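Local coordinates for glutamine amidotransferase domain-containing protein (Thermotoga maritima, PDB 1O1Y) that is a putative type 1 glutamine amidotransferase, probably releasing ammonia from glutamine for transfer to an acceptor substrate, at residues Ser39-Asp44 with Leu51-Glu56; Asp152-Pro157 with Gln172-Gly177. All blocks are in the same frame, centred on the assembly; numbering follows the deposited sequence. Where two conformers were deposited one is given.

Interaction 1 of 2, residues Ser39-Asp44 with Leu51-Glu56. With SO4 (sulfate ion), chain B.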
loop_
_atom_site.group_PDB
_atom_site.type_symbol
_atom_site.label_atom_id
_atom_site.label_comp_id
_atom_site.label_asym_id
_atom_site.label_seq_id
_atom_site.Cartn_x
_atom_site.Cartn_y
_atom_site.Cartn_z
ATOM N N SER A 39 -2.937 -0.514 -18.615
ATOM C CA SER A 39 -3.534 -1.852 -18.407
ATOM C C SER A 39 -3.245 -2.293 -16.982
ATOM O O SER A 39 -2.236 -1.914 -16.382
ATOM C CB SER A 39 -2.924 -2.859 -19.377
ATOM O OG SER A 39 -3.256 -2.508 -20.686
ATOM N N PHE A 40 -4.160 -3.076 -16.420
ATOM C CA PHE A 40 -3.894 -3.708 -15.127
ATOM C C PHE A 40 -4.588 -5.056 -14.984
ATOM O O PHE A 40 -5.693 -5.295 -15.540
ATOM C CB PHE A 40 -4.215 -2.771 -13.951
ATOM C CG PHE A 40 -5.645 -2.325 -13.893
ATOM C CD1 PHE A 40 -6.536 -2.942 -13.021
ATOM C CD2 PHE A 40 -6.098 -1.283 -14.712
ATOM C CE1 PHE A 40 -7.866 -2.546 -12.970
ATOM C CE2 PHE A 40 -7.433 -0.868 -14.678
ATOM C CZ PHE A 40 -8.323 -1.504 -13.798
ATOM N N ASP A 41 -3.913 -5.950 -14.285
ATOM C CA ASP A 41 -4.426 -7.282 -13.944
ATOM C C ASP A 41 -4.475 -7.391 -12.448
ATOM O O ASP A 41 -3.466 -7.131 -11.768
ATOM C CB ASP A 41 -3.478 -8.379 -14.449
ATOM C CG ASP A 41 -3.293 -8.375 -15.968
ATOM O OD1 ASP A 41 -4.217 -8.015 -16.720
ATOM O OD2 ASP A 41 -2.279 -8.833 -16.503
ATOM N N TYR A 42 -5.646 -7.734 -11.901
ATOM C CA TYR A 42 -5.682 -8.113 -10.497
ATOM C C TYR A 42 -5.189 -9.567 -10.403
ATOM O O TYR A 42 -5.548 -10.430 -11.217
ATOM C CB TYR A 42 -7.092 -8.045 -9.920
ATOM C CG TYR A 42 -7.506 -6.669 -9.447
ATOM C CD1 TYR A 42 -8.411 -5.915 -10.155
ATOM C CD2 TYR A 42 -7.016 -6.158 -8.242
ATOM C CE1 TYR A 42 -8.804 -4.688 -9.714
ATOM C CE2 TYR A 42 -7.382 -4.925 -7.802
ATOM C CZ TYR A 42 -8.295 -4.196 -8.514
ATOM O OH TYR A 42 -8.653 -2.969 -8.068
ATOM N N LEU A 43 -4.397 -9.831 -9.398
ATOM C CA LEU A 43 -4.005 -11.203 -9.030
ATOM C C LEU A 43 -4.569 -11.464 -7.620
ATOM O O LEU A 43 -4.089 -10.909 -6.657
ATOM C CB LEU A 43 -2.505 -11.378 -9.030
ATOM C CG LEU A 43 -2.026 -12.800 -8.696
ATOM C CD1 LEU A 43 -2.428 -13.801 -9.757
ATOM C CD2 LEU A 43 -0.519 -12.784 -8.493
ATOM N N ASP A 44 -5.608 -12.273 -7.549
ATOM C CA ASP A 44 -6.271 -12.613 -6.287
ATOM C C ASP A 44 -5.742 -13.957 -5.834
ATOM O O ASP A 44 -6.323 -15.017 -6.096
ATOM C CB ASP A 44 -7.773 -12.646 -6.457
ATOM C CG ASP A 44 -8.338 -11.247 -6.644
ATOM O OD1 ASP A 44 -8.763 -10.909 -7.764
ATOM O OD2 ASP A 44 -8.344 -10.430 -5.719
ATOM N N LEU A 51 0.152 -15.996 -11.641
ATOM C CA LEU A 51 0.389 -15.017 -12.693
ATOM C C LEU A 51 -0.197 -15.496 -14.014
ATOM O O LEU A 51 -0.024 -16.662 -14.379
ATOM C CB LEU A 51 1.883 -14.845 -12.906
ATOM C CG LEU A 51 2.634 -14.095 -11.837
ATOM C CD1 LEU A 51 4.115 -14.244 -12.066
ATOM C CD2 LEU A 51 2.208 -12.640 -11.839
ATOM N N GLU A 52 -0.869 -14.590 -14.714
ATOM C CA GLU A 52 -1.403 -14.876 -16.038
ATOM C C GLU A 52 -0.391 -14.465 -17.127
ATOM O O GLU A 52 -0.589 -14.777 -18.303
ATOM C CB GLU A 52 -2.771 -14.184 -16.230
ATOM C CG GLU A 52 -2.737 -12.665 -16.293
ATOM C CD GLU A 52 -4.127 -12.057 -16.473
ATOM O OE1 GLU A 52 -4.738 -11.594 -15.465
ATOM O OE2 GLU A 52 -4.595 -12.041 -17.635
ATOM N N ARG A 53 0.658 -13.754 -16.719
ATOM C CA ARG A 53 1.758 -13.294 -17.589
ATOM C C ARG A 53 3.050 -13.341 -16.812
ATOM O O ARG A 53 3.009 -13.135 -15.621
ATOM C CB ARG A 53 1.570 -11.804 -17.930
ATOM C CG ARG A 53 0.355 -11.494 -18.709
ATOM C CD ARG A 53 -0.001 -10.007 -18.711
ATOM N NE ARG A 53 -1.337 -9.833 -19.288
ATOM C CZ ARG A 53 -1.608 -9.904 -20.586
ATOM N NH1 ARG A 53 -0.645 -10.127 -21.453
ATOM N NH2 ARG A 53 -2.850 -9.749 -21.021
ATOM N N PRO A 54 4.201 -13.444 -17.479
ATOM C CA PRO A 54 5.486 -13.303 -16.790
ATOM C C PRO A 54 5.654 -11.918 -16.181
ATOM O O PRO A 54 5.155 -10.909 -16.713
ATOM C CB PRO A 54 6.517 -13.504 -17.899
ATOM C CG PRO A 54 5.785 -14.124 -19.025
ATOM C CD PRO A 54 4.380 -13.726 -18.914
ATOM N N LEU A 55 6.394 -11.856 -15.072
ATOM C CA LEU A 55 6.603 -10.611 -14.374
ATOM C C LEU A 55 7.181 -9.536 -15.236
ATOM O O LEU A 55 6.909 -8.362 -15.013
ATOM C CB LEU A 55 7.548 -10.801 -13.196
ATOM C CG LEU A 55 6.949 -11.416 -11.955
ATOM C CD1 LEU A 55 8.095 -11.695 -10.969
ATOM C CD2 LEU A 55 5.896 -10.504 -11.382
ATOM N N GLU A 56 7.933 -9.929 -16.253
ATOM C CA GLU A 56 8.529 -8.942 -17.130
ATOM C C GLU A 56 7.508 -8.202 -17.978
ATOM O O GLU A 56 7.821 -7.147 -18.505
ATOM C CB GLU A 56 9.566 -9.593 -18.044
ATOM C CG GLU A 56 10.879 -9.870 -17.328
ATOM C CD GLU A 56 10.936 -11.215 -16.589
ATOM O OE1 GLU A 56 12.055 -11.515 -16.118
ATOM O OE2 GLU A 56 9.904 -11.970 -16.477
HETATM S S SO4 B . -0.296 -3.692 -22.980
HETATM O O1 SO4 B . -1.725 -3.380 -22.842
HETATM O O2 SO4 B . 0.418 -2.971 -21.908
HETATM O O3 SO4 B . 0.149 -3.298 -24.312
HETATM O O4 SO4 B . -0.112 -5.140 -22.900
HETATM O O HOH W 1 -4.675 -9.776 -18.843
HETATM O O HOH W 2 -6.805 -9.958 -15.857
HETATM O O HOH W 3 -3.875 -11.958 -12.968
#
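D41 OD2 is gripped by R53 from across the contact and by the Y58 hydroxyl, just past the second segment. R53 NE lies 3.1 Å from D41 OD2, and the N-H...O angle of 135° makes this a weak hydrogen bond within a salt bridge. OD2 meets the guanidinium at its edge, and the carboxylate and guanidinium planes are only 15° apart. The R53 chain, extended from CG to NE, spans the distance to the strand, while NH1 pairs with E57. The other oxygen, D41 OD1, forms a salt bridge with R14 and accepts from water 1; that water also donates to E52 OE2 at 2.6 Å and accepts from R53 NH2.

The strand carrying D41 forms one edge of the mixed sheet of this flavodoxin-like fold, hydrogen-bonded to strand 14-18, and residues 51-56 belong to the connection leading to strand 60-63. Here the carboxylates of D41 and E52 stack, their planes 11° apart, with D41 OD1 3.8 Å from E52 OE1. Such closeness would be unfavourable for two bare negative charges; water 1, R14 and R53 probably offset it. The E52 side chain points toward the strand and is extended beyond CG, which carries OE1 to water 3; this water donates to it and, at 2.9 Å, to Y42 O. Further along the strand, L43 CD2 lies 4.3 Å from L51 CD2, and both leucines also touch L85 of helix 78-92 and L16 of strand 14-18.

Interaction 2 of 2, residues Asp152-Pro157 with Gln172-Gly177; sequences DTFDLP and QGFVYG. With SO4 (sulfate ion), chain C.
F174 rises from strand 173-176 toward residues 152-157, and its CB, one side of its ring and one ring face meet three different residues. CB lies 3.7 Å from L156 CD1, the two side chains running antiparallel past one another. A chi1 of 66° turns the ring of F174 off the strand and into the chain above. Along one side of that ring, CD1 is 3.5 Å from F154 CE2, and CE1 is 3.8 Å from F154 CZ. The two phenyl planes are inclined at 71°, with centroids 5.4 Å apart, so the rings meet through a few carbons rather than by broad overlap. On the other side, F174 CE2 approaches P157 CG at 4.2 Å, and P157 CD sits over the centre of one ring face, 4.3 Å above the plane.

Helix 102-109 adds to this packing: F154 touches S103 and Q104, and F174 touches L106. In type 1 amidotransferases this helix follows the turn bearing the nucleophilic cysteine, consistent with C100, present here as cysteinesulfonic acid. Just before F174, Q172 and G173 both face F164 of strand 161-165 in a classic beta bulge. At the far end of 152-157, D152 N donates to a sulfate oxygen, O2, at 2.9 Å, and G151 N binds the same ion. Every touching pair between the two segments is carbon to carbon, so the contact is apolar, and the fit probably rests on shape and on burial of apolar surface rather than on directional bonds.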
loop_
_atom_site.group_PDB
_atom_site.type_symbol
_atom_site.label_atom_id
_atom_site.label_comp_id
_atom_site.label_asym_id
_atom_site.label_seq_id
_atom_site.Cartn_x
_atom_site.Cartn_y
_atom_site.Cartn_z
ATOM N N ASP A 152 -0.229 -3.615 13.049
ATOM C CA ASP A 152 1.167 -4.071 13.022
ATOM C C ASP A 152 2.043 -2.975 12.465
ATOM O O ASP A 152 1.592 -2.054 11.756
ATOM C CB ASP A 152 1.344 -5.316 12.162
ATOM C CG ASP A 152 0.901 -6.609 12.858
ATOM O OD1 ASP A 152 0.437 -6.598 14.045
ATOM O OD2 ASP A 152 0.964 -7.706 12.228
ATOM N N THR A 153 3.312 -3.081 12.799
ATOM C CA THR A 153 4.369 -2.239 12.225
ATOM C C THR A 153 5.635 -3.057 11.947
ATOM O O THR A 153 5.619 -4.266 11.973
ATOM C CB THR A 153 4.613 -1.004 13.185
ATOM O OG1 THR A 153 5.439 -0.012 12.542
ATOM C CG2 THR A 153 5.299 -1.397 14.435
ATOM N N PHE A 154 6.735 -2.391 11.631
ATOM C CA PHE A 154 7.948 -3.066 11.249
ATOM C C PHE A 154 9.164 -2.223 11.594
ATOM O O PHE A 154 9.070 -1.017 11.787
ATOM C CB PHE A 154 7.942 -3.400 9.738
ATOM C CG PHE A 154 7.592 -2.224 8.851
ATOM C CD1 PHE A 154 6.276 -1.977 8.486
ATOM C CD2 PHE A 154 8.577 -1.336 8.428
ATOM C CE1 PHE A 154 5.962 -0.845 7.715
ATOM C CE2 PHE A 154 8.269 -0.219 7.655
ATOM C CZ PHE A 154 6.966 0.027 7.310
ATOM N N ASP A 155 10.310 -2.898 11.658
ATOM C CA ASP A 155 11.619 -2.250 11.698
ATOM C C ASP A 155 11.992 -1.791 10.291
ATOM O O ASP A 155 11.547 -2.344 9.301
ATOM C CB ASP A 155 12.665 -3.223 12.152
ATOM C CG ASP A 155 12.595 -3.521 13.630
ATOM O OD1 ASP A 155 12.009 -2.695 14.382
ATOM O OD2 ASP A 155 13.118 -4.558 14.107
ATOM N N LEU A 156 12.821 -0.761 10.206
ATOM C CA LEU A 156 13.327 -0.292 8.912
ATOM C C LEU A 156 14.397 -1.243 8.403
ATOM O O LEU A 156 15.363 -1.495 9.086
ATOM C CB LEU A 156 13.920 1.108 9.082
ATOM C CG LEU A 156 14.487 1.818 7.843
ATOM C CD1 LEU A 156 13.370 2.171 6.922
ATOM C CD2 LEU A 156 15.238 3.042 8.258
ATOM N N PRO A 157 14.227 -1.822 7.211
ATOM C CA PRO A 157 15.252 -2.722 6.712
ATOM C C PRO A 157 16.580 -2.006 6.556
ATOM O O PRO A 157 16.639 -0.799 6.283
ATOM C CB PRO A 157 14.730 -3.134 5.344
ATOM C CG PRO A 157 13.248 -2.998 5.422
ATOM C CD PRO A 157 13.053 -1.782 6.314
ATOM N N GLN A 172 6.741 4.561 8.871
ATOM C CA GLN A 172 5.487 4.663 8.102
ATOM C C GLN A 172 5.695 4.406 6.633
ATOM O O GLN A 172 4.736 4.106 5.922
ATOM C CB GLN A 172 4.854 6.029 8.345
ATOM C CG GLN A 172 4.186 6.103 9.743
ATOM C CD GLN A 172 2.848 5.404 9.855
ATOM O OE1 GLN A 172 2.357 4.852 8.863
ATOM N NE2 GLN A 172 2.241 5.437 11.069
ATOM N N GLY A 173 6.898 4.605 6.131
ATOM C CA GLY A 173 7.155 4.394 4.709
ATOM C C GLY A 173 8.657 4.369 4.426
ATOM O O GLY A 173 9.446 5.022 5.132
ATOM N N PHE A 174 9.062 3.573 3.437
ATOM C CA PHE A 174 10.453 3.410 3.103
ATOM C C PHE A 174 10.605 3.089 1.641
ATOM O O PHE A 174 9.666 2.710 0.987
ATOM C CB PHE A 174 11.122 2.340 3.980
ATOM C CG PHE A 174 10.594 0.946 3.746
ATOM C CD1 PHE A 174 9.485 0.473 4.441
ATOM C CD2 PHE A 174 11.189 0.126 2.798
ATOM C CE1 PHE A 174 9.010 -0.806 4.208
ATOM C CE2 PHE A 174 10.716 -1.184 2.579
ATOM C CZ PHE A 174 9.620 -1.638 3.277
ATOM N N VAL A 175 11.826 3.254 1.162
ATOM C CA VAL A 175 12.188 2.941 -0.204
ATOM C C VAL A 175 13.500 2.123 -0.197
ATOM O O VAL A 175 14.416 2.343 0.621
ATOM C CB VAL A 175 12.400 4.225 -1.060
ATOM C CG1 VAL A 175 12.988 3.899 -2.431
ATOM C CG2 VAL A 175 11.129 5.004 -1.189
ATOM N N TYR A 176 13.552 1.160 -1.093
ATOM C CA TYR A 176 14.734 0.327 -1.337
ATOM C C TYR A 176 14.787 0.100 -2.831
ATOM O O TYR A 176 13.990 -0.638 -3.369
ATOM C CB TYR A 176 14.608 -1.009 -0.599
ATOM C CG TYR A 176 15.721 -1.996 -0.907
ATOM C CD1 TYR A 176 16.947 -1.898 -0.302
ATOM C CD2 TYR A 176 15.537 -2.996 -1.845
ATOM C CE1 TYR A 176 17.965 -2.791 -0.632
ATOM C CE2 TYR A 176 16.541 -3.886 -2.151
ATOM C CZ TYR A 176 17.748 -3.771 -1.543
ATOM O OH TYR A 176 18.763 -4.653 -1.853
ATOM N N GLY A 177 15.694 0.784 -3.510
ATOM C CA GLY A 177 15.814 0.680 -4.962
ATOM C C GLY A 177 14.558 1.245 -5.588
ATOM O O GLY A 177 14.143 2.362 -5.277
HETATM S S SO4 C . -2.703 -5.379 10.789
HETATM O O1 SO4 C . -3.884 -4.969 11.520
HETATM O O2 SO4 C . -1.670 -4.332 10.601
HETATM O O3 SO4 C . -3.183 -5.721 9.450
HETATM O O4 SO4 C . -2.080 -6.587 11.355
#

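In the fold
Both interactions reach the same ten-stranded sheet, but at different places: interaction 1 at the outermost strand 39-43, interaction 2 over the inner strand 173-176. Their centres are 25 Å apart and nearest atoms about 14 Å apart, so they do not touch, and in sequence interaction 1 is complete before interaction 2 begins. Place and chemistry go together. Interaction 1, centred about 17 Å from the chain centre, is partly buried and joins charges and ordered waters to a small leucine patch beside helix 78-92. Interaction 2, about 12 Å from that centre, is buried and purely apolar, fitting residues 152-157 onto the sheet next to helix 102-109.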